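Local structure of 3-dehydroquinate dehydratase (Clostridium difficile, 4H3D) at residues K183-L188 with G213-L218. The protein catalyses the cis-dehydration of 3-dehydroquinate to 3-dehydroshikimate through an imine intermediate, the third step of chorismate biosynthesis. Numbering follows the deposited sequence.
Sequences KDVLVL and GVISRL. With SHL (5-hydroxy-6-methyl-4-oxo-4H-pyran-2-carboxylic acid), chain I.
Val185 puts both of its methyls against the turn that begins at Gly213. From CB, which points toward that turn, CG1 stands anti to the backbone N (chi1 179°) and reaches CG2 of Ile215 at 3.4 Å, a tight fit for two methyls; the CA of Gly213 lies beside it, 4.1 Å from Val185 CG1. The other branch, CG2, rests 4.0 Å from the same CA of Gly213, so both methyls rest on the Gly213 backbone, where the two main chains, judged by their CA atoms, come nearest. One helical turn further on, Leu188 brings its CD1 to CB of Ser216 at 4.1 Å. No hydrogen bond crosses between 183-188 and 213-218; the seam is apolar and buried.

Ser216 itself is turned back on its own segment. Its OG sits between the backbone N and the carbonyl carbon (chi1 70°) and donates to Gly213 O, 2.5 Å away, an oxygen that also accepts from the Ser216 backbone N. Two donors thus hold this one carbonyl, and OG is further tied to Ser208 N on strand 205-208.

The next residue, Arg217, turns to the ligand. Its guanidinium meets the carboxylate with two nearly straight bonds, NH1 to SHL OAD and NH2 to SHL OAA, each 2.7 Å. Helix 182-199 packs on the turn and weakly bonded helix that follow strand 205-208, the segment that carries this carboxylate-binding arginine in the type I dehydroquinase TIM barrel.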
loop_
_atom_site.group_PDB
_atom_site.type_symbol
_atom_site.label_atom_id
_atom_site.label_comp_id
_atom_site.label_asym_id
_atom_site.label_seq_id
_atom_site.Cartn_x
_atom_site.Cartn_y
_atom_site.Cartn_z
ATOM N N LYS B 183 -6.066 -10.407 7.861
ATOM C CA LYS B 183 -7.051 -9.604 8.574
ATOM C C LYS B 183 -6.400 -8.781 9.688
ATOM O O LYS B 183 -6.839 -7.641 9.951
ATOM C CB LYS B 183 -8.198 -10.464 9.122
ATOM C CG LYS B 183 -9.339 -9.625 9.712
ATOM C CD LYS B 183 -10.625 -10.438 9.927
ATOM C CE LYS B 183 -11.706 -9.561 10.573
ATOM N NZ LYS B 183 -13.049 -10.221 10.659
ATOM N N ASP B 184 -5.351 -9.333 10.315
ATOM C CA ASP B 184 -4.608 -8.630 11.412
ATOM C C ASP B 184 -3.960 -7.331 10.931
ATOM O O ASP B 184 -3.885 -6.339 11.682
ATOM C CB ASP B 184 -3.520 -9.520 12.019
ATOM C CG ASP B 184 -4.055 -10.531 13.005
ATOM O OD1 ASP B 184 -5.224 -10.402 13.437
ATOM O OD2 ASP B 184 -3.279 -11.454 13.377
ATOM N N VAL B 185 -3.472 -7.344 9.696
ATOM C CA VAL B 185 -2.895 -6.128 9.085
ATOM C C VAL B 185 -3.991 -5.068 9.002
ATOM O O VAL B 185 -3.773 -3.898 9.355
ATOM C CB VAL B 185 -2.350 -6.387 7.699
ATOM C CG1 VAL B 185 -1.787 -5.088 7.104
ATOM C CG2 VAL B 185 -1.276 -7.475 7.713
ATOM N N LEU B 186 -5.179 -5.483 8.553
ATOM C CA LEU B 186 -6.303 -4.562 8.440
ATOM C C LEU B 186 -6.744 -4.036 9.819
ATOM O O LEU B 186 -7.121 -2.871 9.954
ATOM C CB LEU B 186 -7.474 -5.217 7.672
ATOM C CG LEU B 186 -7.155 -5.678 6.229
ATOM C CD1 LEU B 186 -8.371 -6.290 5.563
ATOM C CD2 LEU B 186 -6.628 -4.519 5.381
ATOM N N VAL B 187 -6.686 -4.879 10.846
ATOM C CA VAL B 187 -7.032 -4.436 12.224
ATOM C C VAL B 187 -6.098 -3.312 12.698
ATOM O O VAL B 187 -6.551 -2.279 13.259
ATOM C CB VAL B 187 -6.991 -5.622 13.210
ATOM C CG1 VAL B 187 -7.059 -5.129 14.678
ATOM C CG2 VAL B 187 -8.125 -6.640 12.877
ATOM N N LEU B 188 -4.804 -3.489 12.460
ATOM C CA LEU B 188 -3.811 -2.463 12.791
ATOM C C LEU B 188 -4.165 -1.153 12.083
ATOM O O LEU B 188 -4.181 -0.067 12.712
ATOM C CB LEU B 188 -2.384 -2.937 12.417
ATOM C CG LEU B 188 -1.198 -2.004 12.724
ATOM C CD1 LEU B 188 -1.021 -0.893 11.667
ATOM C CD2 LEU B 188 -1.294 -1.406 14.159
ATOM N N GLY B 213 2.661 -7.184 6.435
ATOM C CA GLY B 213 2.274 -5.890 6.990
ATOM C C GLY B 213 2.809 -4.645 6.299
ATOM O O GLY B 213 2.511 -3.540 6.730
ATOM N N VAL B 214 3.551 -4.824 5.211
ATOM C CA VAL B 214 4.216 -3.694 4.514
ATOM C C VAL B 214 3.288 -2.551 4.103
ATOM O O VAL B 214 3.698 -1.389 4.139
ATOM C CB VAL B 214 5.021 -4.183 3.307
ATOM C CG1 VAL B 214 5.571 -3.001 2.506
ATOM C CG2 VAL B 214 6.151 -5.094 3.779
ATOM N N ILE B 215 2.050 -2.861 3.727
ATOM C CA ILE B 215 1.083 -1.814 3.384
ATOM C C ILE B 215 1.027 -0.764 4.480
ATOM O O ILE B 215 0.845 0.441 4.211
ATOM C CB ILE B 215 -0.366 -2.405 3.164
ATOM C CG1 ILE B 215 -1.379 -1.298 2.812
ATOM C CG2 ILE B 215 -0.855 -3.169 4.406
ATOM C CD1 ILE B 215 -2.845 -1.810 2.630
ATOM N N SER B 216 1.189 -1.216 5.727
ATOM C CA SER B 216 1.122 -0.322 6.872
ATOM C C SER B 216 2.252 0.709 6.875
ATOM O O SER B 216 2.166 1.701 7.600
ATOM C CB SER B 216 1.154 -1.103 8.173
ATOM O OG SER B 216 2.434 -1.673 8.396
ATOM N N ARG B 217 3.304 0.457 6.099
ATOM C CA ARG B 217 4.446 1.376 6.002
ATOM C C ARG B 217 4.241 2.364 4.877
ATOM O O ARG B 217 4.972 3.366 4.781
ATOM C CB ARG B 217 5.739 0.626 5.696
ATOM C CG ARG B 217 6.099 -0.403 6.701
ATOM C CD ARG B 217 7.434 -1.046 6.374
ATOM N NE ARG B 217 7.748 -2.097 7.339
ATOM C CZ ARG B 217 8.510 -1.943 8.421
ATOM N NH1 ARG B 217 9.078 -0.770 8.699
ATOM N NH2 ARG B 217 8.719 -2.976 9.221
ATOM N N LEU B 218 3.260 2.081 4.019
ATOM C CA LEU B 218 3.046 2.887 2.819
ATOM C C LEU B 218 1.877 3.833 2.898
ATOM O O LEU B 218 1.907 4.879 2.263
ATOM C CB LEU B 218 2.791 1.958 1.612
ATOM C CG LEU B 218 3.817 0.862 1.304
ATOM C CD1 LEU B 218 3.389 0.068 0.087
ATOM C CD2 LEU B 218 5.196 1.465 1.069
HETATM O OAD SHL I . 10.662 -0.647 10.877
HETATM C CAH SHL I . 10.496 -1.579 11.703
HETATM O OAA SHL I . 10.469 -2.779 11.329
HETATM C CAK SHL I . 10.338 -1.241 13.103
HETATM O OAG SHL I . 10.369 0.146 13.474
HETATM C CAF SHL I . 10.415 0.485 14.841
HETATM C CAL SHL I . 10.582 1.787 15.181
HETATM C CAJ SHL I . 10.393 -0.529 15.733
HETATM O OAC SHL I . 10.461 -0.253 17.033
HETATM C CAI SHL I . 10.295 -1.831 15.334
HETATM C CAE SHL I . 10.262 -2.185 14.043
HETATM O OAB SHL I . 10.234 -2.796 16.238
#